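Local coordinates for uncharacterized protein (Legionella pneumophila subsp. pneumophila str. Philadelphia 1, PDB 4RXV) that is of unknown function but carries, in this N-terminal fragment, a RavJ peptidase domain of clan CA, consistent with a papain-like cysteine enzyme, at residues A24-F29 / Q44-Y49; I128-S133 / H139-L144. All coordinates share one frame; numbering follows the deposited sequence. Where two conformers were deposited one is given.

Interaction 1: A24-F29 / Q44-Y49; sequences ADIGNF and QRYQKY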
ATOM      1  N   ALA A  24      -0.351  -8.437 -10.112  1.00  9.58           N
ATOM      2  CA  ALA A  24       0.407  -9.183 -11.121  1.00 10.79           C
ATOM      3  C   ALA A  24       1.043 -10.466 -10.601  1.00 11.62           C
ATOM      4  O   ALA A  24       1.378 -11.350 -11.393  1.00 12.81           O
ATOM      5  CB  ALA A  24       1.462  -8.270 -11.748  1.00 12.93           C
ATOM      6  N   ASP A  25       1.177 -10.581  -9.282  1.00 10.62           N
ATOM      7  CA  ASP A  25       1.792 -11.747  -8.658  1.00 10.76           C
ATOM      8  C   ASP A  25       0.768 -12.599  -7.903  1.00 10.82           C
ATOM      9  O   ASP A  25       1.156 -13.411  -7.073  1.00 10.54           O
ATOM     10  CB  ASP A  25       2.947 -11.347  -7.733  1.00 10.87           C
ATOM     11  CG  ASP A  25       2.536 -10.374  -6.651  1.00 10.34           C
ATOM     12  OD1 ASP A  25       1.359  -9.947  -6.599  1.00 10.81           O
ATOM     13  OD2 ASP A  25       3.434 -10.004  -5.867  1.00 11.72           O
ATOM     14  N   ILE A  26      -0.518 -12.427  -8.197  1.00 10.71           N
ATOM     15  CA  ILE A  26      -1.560 -13.149  -7.481  1.00 11.03           C
ATOM     16  C   ILE A  26      -1.329 -14.658  -7.527  1.00 11.88           C
ATOM     17  O   ILE A  26      -1.578 -15.357  -6.557  1.00 12.06           O
ATOM     18  CB  ILE A  26      -2.956 -12.741  -8.018  1.00 11.25           C
ATOM     19  CG1 ILE A  26      -4.081 -13.353  -7.191  1.00 12.56           C
ATOM     20  CG2 ILE A  26      -3.111 -13.071  -9.497  1.00 11.85           C
ATOM     21  CD1 ILE A  26      -5.360 -12.568  -7.290  1.00 13.89           C
ATOM     22  N   GLY A  27      -0.838 -15.165  -8.657  1.00 10.85           N
ATOM     23  CA  GLY A  27      -0.608 -16.594  -8.825  1.00 11.28           C
ATOM     24  C   GLY A  27       0.528 -17.140  -7.980  1.00 10.93           C
ATOM     25  O   GLY A  27       0.628 -18.340  -7.783  1.00 12.04           O
ATOM     26  N   ASN A  28       1.416 -16.265  -7.520  0.58 10.86           N
ATOM     27  CA  ASN A  28       2.541 -16.687  -6.690  0.58 11.33           C
ATOM     28  C   ASN A  28       2.169 -16.814  -5.215  0.58 10.27           C
ATOM     29  O   ASN A  28       2.922 -17.396  -4.429  0.58 11.10           O
ATOM     30  CB  ASN A  28       3.692 -15.688  -6.802  0.58 13.23           C
ATOM     31  CG  ASN A  28       4.378 -15.726  -8.146  0.58 17.21           C
ATOM     32  OD1 ASN A  28       3.763 -16.012  -9.176  0.58 15.82           O
ATOM     33  ND2 ASN A  28       5.669 -15.427  -8.147  0.58 23.03           N
ATOM     34  N   PHE A  29       1.013 -16.281  -4.838  1.00  9.52           N
ATOM     35  CA  PHE A  29       0.633 -16.230  -3.422  1.00  9.32           C
ATOM     36  C   PHE A  29      -0.800 -16.722  -3.162  1.00  9.45           C
ATOM     37  O   PHE A  29      -1.620 -16.016  -2.570  1.00  9.98           O
ATOM     38  CB  PHE A  29       0.777 -14.799  -2.908  1.00  9.64           C
ATOM     39  CG  PHE A  29       2.189 -14.256  -2.911  1.00  9.50           C
ATOM     40  CD1 PHE A  29       3.005 -14.425  -1.806  1.00 10.21           C
ATOM     41  CD2 PHE A  29       2.670 -13.537  -3.995  1.00  9.98           C
ATOM     42  CE1 PHE A  29       4.285 -13.899  -1.782  1.00 11.74           C
ATOM     43  CE2 PHE A  29       3.944 -13.011  -3.978  1.00 11.00           C
ATOM     44  CZ  PHE A  29       4.756 -13.194  -2.868  1.00 11.19           C
ATOM     45  N   GLN A  44      -9.518 -13.688 -11.626  1.00 16.48           N
ATOM     46  CA  GLN A  44     -10.000 -13.644 -12.996  1.00 18.25           C
ATOM     47  C   GLN A  44      -9.485 -12.429 -13.768  1.00 16.78           C
ATOM     48  O   GLN A  44      -9.231 -12.512 -14.975  1.00 17.93           O
ATOM     49  CB  GLN A  44     -11.526 -13.651 -12.984  1.00 21.64           C
ATOM     50  CG  GLN A  44     -12.092 -14.995 -12.560  1.00 31.10           C
ATOM     51  CD  GLN A  44     -13.522 -14.913 -12.065  1.00 46.10           C
ATOM     52  OE1 GLN A  44     -14.044 -13.826 -11.811  1.00 50.92           O
ATOM     53  NE2 GLN A  44     -14.161 -16.068 -11.914  1.00 46.44           N
ATOM     54  N   ARG A  45      -9.364 -11.300 -13.072  1.00 14.95           N
ATOM     55  CA  ARG A  45      -8.878 -10.075 -13.675  1.00 14.23           C
ATOM     56  C   ARG A  45      -7.447 -10.250 -14.128  1.00 13.99           C
ATOM     57  O   ARG A  45      -7.094  -9.831 -15.239  1.00 15.95           O
ATOM     58  CB  ARG A  45      -9.013  -8.912 -12.680  1.00 14.38           C
ATOM     59  CG  ARG A  45      -8.792  -7.546 -13.304  1.00 13.57           C
ATOM     60  CD  ARG A  45      -8.852  -6.403 -12.261  1.00 13.52           C
ATOM     61  NE  ARG A  45     -10.081  -6.508 -11.476  1.00 14.39           N
ATOM     62  CZ  ARG A  45     -10.163  -6.850 -10.191  1.00 13.76           C
ATOM     63  NH1 ARG A  45      -9.089  -7.029  -9.431  1.00 12.94           N
ATOM     64  NH2 ARG A  45     -11.355  -7.004  -9.662  1.00 14.35           N
ATOM     65  N   TYR A  46      -6.630 -10.874 -13.287  1.00 13.76           N
ATOM     66  CA  TYR A  46      -5.250 -11.140 -13.667  1.00 14.70           C
ATOM     67  C   TYR A  46      -5.179 -12.073 -14.873  1.00 16.02           C
ATOM     68  O   TYR A  46      -4.342 -11.885 -15.754  1.00 16.11           O
ATOM     69  CB  TYR A  46      -4.426 -11.716 -12.512  1.00 15.84           C
ATOM     70  CG  TYR A  46      -3.054 -12.056 -13.014  1.00 16.51           C
ATOM     71  CD1 TYR A  46      -2.138 -11.054 -13.292  1.00 16.12           C
ATOM     72  CD2 TYR A  46      -2.678 -13.373 -13.252  1.00 19.75           C
ATOM     73  CE1 TYR A  46      -0.884 -11.346 -13.796  1.00 17.62           C
ATOM     74  CE2 TYR A  46      -1.428 -13.671 -13.762  1.00 20.02           C
ATOM     75  CZ  TYR A  46      -0.534 -12.658 -14.035  1.00 21.15           C
ATOM     76  OH  TYR A  46       0.720 -12.947 -14.528  1.00 25.24           O
ATOM     77  N   GLN A  47      -6.042 -13.080 -14.917  1.00 17.56           N
ATOM     78  CA  GLN A  47      -6.015 -13.988 -16.044  1.00 20.40           C
ATOM     79  C   GLN A  47      -6.203 -13.215 -17.344  1.00 20.38           C
ATOM     80  O   GLN A  47      -5.483 -13.428 -18.327  1.00 23.07           O
ATOM     81  CB  GLN A  47      -7.095 -15.057 -15.883  1.00 26.01           C
ATOM     82  CG  GLN A  47      -6.783 -16.035 -14.776  1.00 33.53           C
ATOM     83  CD  GLN A  47      -5.474 -16.773 -15.014  1.00 38.72           C
ATOM     84  OE1 GLN A  47      -4.577 -16.771 -14.166  1.00 39.49           O
ATOM     85  NE2 GLN A  47      -5.358 -17.399 -16.176  1.00 41.14           N
ATOM     86  N   LYS A  48      -7.177 -12.315 -17.356  1.00 19.05           N
ATOM     87  CA  LYS A  48      -7.464 -11.519 -18.543  1.00 19.51           C
ATOM     88  C   LYS A  48      -6.318 -10.557 -18.879  1.00 19.08           C
ATOM     89  O   LYS A  48      -5.949 -10.416 -20.046  1.00 20.27           O
ATOM     90  CB  LYS A  48      -8.769 -10.757 -18.333  1.00 20.50           C
ATOM     91  CG  LYS A  48      -9.971 -11.681 -18.237  1.00 22.70           C
ATOM     92  CD  LYS A  48     -11.264 -10.948 -17.968  1.00 29.46           C
ATOM     93  CE  LYS A  48     -12.426 -11.937 -17.962  1.00 31.96           C
ATOM     94  NZ  LYS A  48     -13.768 -11.295 -17.941  1.00 35.79           N
ATOM     95  N   TYR A  49      -5.748  -9.920 -17.862  1.00 17.67           N
ATOM     96  CA  TYR A  49      -4.626  -9.018 -18.051  1.00 16.95           C
ATOM     97  C   TYR A  49      -3.403  -9.714 -18.646  1.00 18.15           C
ATOM     98  O   TYR A  49      -2.768  -9.194 -19.573  1.00 19.21           O
ATOM     99  CB  TYR A  49      -4.267  -8.431 -16.691  1.00 14.67           C
ATOM    100  CG  TYR A  49      -2.977  -7.669 -16.652  1.00 12.99           C
ATOM    101  CD1 TYR A  49      -2.951  -6.319 -16.937  1.00 12.24           C
ATOM    102  CD2 TYR A  49      -1.780  -8.291 -16.290  1.00 13.75           C
ATOM    103  CE1 TYR A  49      -1.780  -5.597 -16.860  1.00 12.73           C
ATOM    104  CE2 TYR A  49      -0.596  -7.576 -16.200  1.00 14.10           C
ATOM    105  CZ  TYR A  49      -0.598  -6.239 -16.497  1.00 13.15           C
ATOM    106  OH  TYR A  49       0.562  -5.496 -16.415  1.00 15.19           O
TER
HETATM  107  O   HOH W   1       3.101 -11.764 -13.217  1.00 38.64           O
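With chi1 of Tyr46 at 176°, CG lies trans to the main-chain nitrogen and the phenol is carried out from the helix toward Ala24 and Ile26; in Ile26 the trans position is taken by CG1 (chi1 -174°), which leaves the CG2 methyl, set between N and C, to meet the tyrosine. The contact is a loop-on-helix junction within the RavJ peptidase domain: the chain leaving strand 22-23 passes into a short 3-10 turn at 26-28 and rests on helix 37-50. The two side chains run antiparallel alongside one another, with CG2 of Ile26 3.6 Å from CB of Tyr46 and 3.8 Å from CD2 at the near end of the ring. Farther out, the carbonyl O of Ala24 approaches the ring obliquely, 3.3 Å from CE1 of Tyr46, and CB of Ala24 adds a looser apolar contact with the same carbon. Val22 also touches the Tyr46 side chain, so the same residue packs on strand 22-23. Asp25 points away from the helix; its OD1 accepts from Trp173 NE1 and its OD2 from the backbone N of Cys102, fastening the loop elsewhere as well. No direct hydrogen bond joins 24-29 to 44-49. A water 3.0 Å from Tyr46 OH also lies 2.5 Å from Ala24 O, toward which it would donate; so short a distance leaves its exact placement doubtful.

Interaction 2: I128-S133 / H139-L144; sequences IGSMHS and HNITLL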
ATOM      1  N   ILE A 128       7.846  -0.419   5.428  1.00  7.77           N
ATOM      2  CA  ILE A 128       8.627  -1.525   5.945  1.00  7.94           C
ATOM      3  C   ILE A 128       8.600  -2.707   4.989  1.00  8.44           C
ATOM      4  O   ILE A 128       7.636  -2.938   4.259  1.00  9.10           O
ATOM      5  CB  ILE A 128       8.116  -1.988   7.348  1.00  8.43           C
ATOM      6  CG1 ILE A 128       6.749  -2.688   7.258  1.00  9.19           C
ATOM      7  CG2 ILE A 128       8.071  -0.800   8.310  1.00  8.39           C
ATOM      8  CD1 ILE A 128       6.236  -3.257   8.603  1.00  9.84           C
ATOM      9  N   GLY A 129       9.697  -3.451   4.993  1.00  8.20           N
ATOM     10  CA  GLY A 129       9.733  -4.758   4.362  1.00  9.18           C
ATOM     11  C   GLY A 129       9.349  -5.792   5.381  1.00  9.22           C
ATOM     12  O   GLY A 129       9.873  -5.838   6.495  1.00 10.91           O
ATOM     13  N   SER A 130       8.410  -6.639   4.994  1.00  9.36           N
ATOM     14  CA  SER A 130       7.829  -7.633   5.879  1.00  9.16           C
ATOM     15  C   SER A 130       7.733  -8.974   5.136  1.00  9.89           C
ATOM     16  O   SER A 130       8.302  -9.132   4.056  1.00  9.59           O
ATOM     17  CB  SER A 130       6.477  -7.125   6.391  1.00  9.50           C
ATOM     18  OG  SER A 130       5.797  -8.012   7.258  1.00  9.38           O
ATOM     19  N   MET A 131       7.053  -9.955   5.720  1.00 10.11           N
ATOM     20  CA  MET A 131       6.965 -11.298   5.121  1.00 10.61           C
ATOM     21  C   MET A 131       8.368 -11.819   4.831  1.00 12.02           C
ATOM     22  O   MET A 131       8.718 -12.200   3.715  1.00 12.66           O
ATOM     23  CB  MET A 131       6.048 -11.307   3.889  1.00 10.73           C
ATOM     24  CG  MET A 131       5.576 -12.697   3.527  1.00 12.95           C
ATOM     25  SD  MET A 131       4.510 -12.705   2.075  1.00 14.54           S
ATOM     26  CE  MET A 131       3.072 -11.907   2.728  1.00 16.54           C
ATOM     27  N   HIS A 132       9.157 -11.845   5.894  1.00 12.26           N
ATOM     28  CA  HIS A 132      10.537 -12.281   5.819  1.00 13.74           C
ATOM     29  C   HIS A 132      10.634 -13.743   5.498  1.00 16.27           C
ATOM     30  O   HIS A 132       9.923 -14.554   6.074  1.00 18.32           O
ATOM     31  CB  HIS A 132      11.192 -12.028   7.164  1.00 16.71           C
ATOM     32  CG  HIS A 132      12.656 -12.281   7.183  1.00 24.96           C
ATOM     33  ND1 HIS A 132      13.214 -13.269   7.959  1.00 31.25           N
ATOM     34  CD2 HIS A 132      13.681 -11.678   6.537  1.00 26.78           C
ATOM     35  CE1 HIS A 132      14.524 -13.273   7.785  1.00 33.39           C
ATOM     36  NE2 HIS A 132      14.835 -12.310   6.935  1.00 32.93           N
ATOM     37  N   SER A 133      11.554 -14.045   4.584  1.00 17.86           N
ATOM     38  CA  SER A 133      11.809 -15.392   4.110  1.00 21.22           C
ATOM     39  C   SER A 133      13.238 -15.493   3.618  1.00 23.76           C
ATOM     40  O   SER A 133      13.625 -14.838   2.652  1.00 26.60           O
ATOM     41  CB  SER A 133      10.874 -15.734   2.960  1.00 25.52           C
ATOM     42  OG  SER A 133      10.952 -17.105   2.660  1.00 29.81           O
ATOM     43  N   HIS A 139       7.303  -8.603   1.095  1.00 10.30           N
ATOM     44  CA  HIS A 139       6.082  -7.795   1.082  1.00  9.85           C
ATOM     45  C   HIS A 139       6.286  -6.486   1.823  1.00  9.25           C
ATOM     46  O   HIS A 139       6.523  -6.490   3.021  1.00 10.68           O
ATOM     47  CB  HIS A 139       5.017  -8.603   1.788  1.00  9.80           C
ATOM     48  CG  HIS A 139       3.687  -7.936   1.870  1.00  8.60           C
ATOM     49  ND1 HIS A 139       3.156  -7.186   0.844  1.00  8.70           N
ATOM     50  CD2 HIS A 139       2.762  -7.937   2.854  1.00  9.14           C
ATOM     51  CE1 HIS A 139       1.964  -6.737   1.201  1.00  9.26           C
ATOM     52  NE2 HIS A 139       1.698  -7.192   2.408  1.00  8.46           N
ATOM     53  N   ASN A 140       6.150  -5.368   1.132  1.00  8.78           N
ATOM     54  CA  ASN A 140       6.239  -4.082   1.814  1.00  8.40           C
ATOM     55  C   ASN A 140       4.872  -3.672   2.338  1.00  7.89           C
ATOM     56  O   ASN A 140       3.832  -4.001   1.749  1.00  7.67           O
ATOM     57  CB  ASN A 140       6.865  -3.028   0.929  1.00  9.81           C
ATOM     58  CG  ASN A 140       8.292  -3.398   0.546  1.00 11.39           C
ATOM     59  OD1 ASN A 140       9.038  -3.923   1.361  1.00 13.48           O
ATOM     60  ND2 ASN A 140       8.659  -3.150  -0.681  1.00 11.83           N
ATOM     61  N   ILE A 141       4.888  -2.989   3.465  1.00  7.72           N
ATOM     62  CA  ILE A 141       3.692  -2.546   4.172  1.00  7.78           C
ATOM     63  C   ILE A 141       3.897  -1.110   4.602  1.00  7.63           C
ATOM     64  O   ILE A 141       5.003  -0.718   4.968  1.00  8.04           O
ATOM     65  CB  ILE A 141       3.444  -3.445   5.436  1.00  8.06           C
ATOM     66  CG1 ILE A 141       3.157  -4.888   4.990  1.00  8.91           C
ATOM     67  CG2 ILE A 141       2.333  -2.892   6.288  1.00  9.86           C
ATOM     68  CD1 ILE A 141       3.086  -5.873   6.157  1.00  9.60           C
ATOM     69  N   THR A 142       2.837  -0.317   4.594  1.00  7.06           N
ATOM     70  CA  THR A 142       2.866   1.061   5.075  1.00  6.69           C
ATOM     71  C   THR A 142       2.340   1.112   6.489  1.00  6.23           C
ATOM     72  O   THR A 142       1.364   0.427   6.822  1.00  7.56           O
ATOM     73  CB  THR A 142       2.149   1.965   4.085  1.00  7.20           C
ATOM     74  OG1 THR A 142       2.961   1.999   2.911  1.00  8.03           O
ATOM     75  CG2 THR A 142       1.940   3.382   4.587  1.00  8.03           C
ATOM     76  N   LEU A 143       2.978   1.931   7.324  1.00  6.77           N
ATOM     77  CA  LEU A 143       2.555   2.150   8.701  1.00  7.01           C
ATOM     78  C   LEU A 143       2.234   3.613   8.946  1.00  7.44           C
ATOM     79  O   LEU A 143       2.894   4.509   8.425  1.00  7.95           O
ATOM     80  CB  LEU A 143       3.627   1.758   9.720  1.00  7.54           C
ATOM     81  CG  LEU A 143       4.185   0.343   9.627  1.00  8.05           C
ATOM     82  CD1 LEU A 143       5.310   0.183  10.669  1.00  8.82           C
ATOM     83  CD2 LEU A 143       3.106  -0.689   9.811  1.00  8.60           C
ATOM     84  N   LEU A 144       1.228   3.816   9.781  1.00  7.18           N
ATOM     85  CA  LEU A 144       0.971   5.092  10.445  1.00  7.90           C
ATOM     86  C   LEU A 144       1.374   4.956  11.898  1.00  8.52           C
ATOM     87  O   LEU A 144       0.829   4.116  12.605  1.00  9.07           O
ATOM     88  CB  LEU A 144      -0.511   5.453  10.347  1.00  8.56           C
ATOM     89  CG  LEU A 144      -0.996   5.770   8.930  1.00  9.24           C
ATOM     90  CD1 LEU A 144      -2.505   5.593   8.820  1.00 11.68           C
ATOM     91  CD2 LEU A 144      -0.614   7.165   8.534  1.00 12.63           C
TER
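The imidazole of His139 is met obliquely by the Met131 methyl, with CE 4.0 Å from CD2, while the ring of Trp173 adjoins it with the planes about 50° apart. Both ring nitrogens have partners, ND1 at Cys102 O and NE2 at Asp171 OD2, which fix the rotation of the ring. The second flat group, the Asn140 amide, brings OD1 to 3.2 Å from CA of Gly129, alongside the backbone of the neighbouring strand; its ND2 bonds to Ser103 O. The two strands form a beta hairpin, 123-133 with 136-146, in a four-stranded antiparallel sheet. The His139–Asp171 bond, with Cys102 ahead of helix 105-114, is consistent with a Cys-His-Asp triad as in papain-like enzymes of clan CA, though none of the three is established as catalytic. Ile128 and Ile141 are a hydrogen-bonded pair: N of Ile128 donates to O of Ile141 at 2.9 Å, nearly straight at 169°, and N of Ile141 donates back to O of Ile128, also at 2.9 Å. Ser130 and His139 pair less regularly. N of Ser130 reaches His139 O at 2.7 Å with an angle of 142°, whereas the longer bond from N of His139 to O of Ser130 (3.2 Å) comes from above the carbonyl plane. CD1 of Ile141 abuts CB of Ser130 at 3.6 Å. Leu143 crosses Ile128 at about a right angle, its CD1 3.8 Å from CG2 of Ile128.

How the interactions relate
Interaction 1 closes before interaction 2 opens along the chain, and their centres lie about 21 Å apart. They belong to different parts of the same peptidase domain: 24-29 follows strand 22-23 of the three-stranded mixed sheet, whereas 128-133 and 139-144 form the hairpin of the four-stranded antiparallel sheet. The two nevertheless touch, with Phe29 CE1 packed 4.0 Å from Met131 SD. Cys102 and Trp173 also bridge them, since each has partners in the 24-29 loop and at His139. Interaction 1 thus anchors to helix 37-50 a loop that borders the probable Cys-His-Asp site, to which interaction 2 would contribute His139.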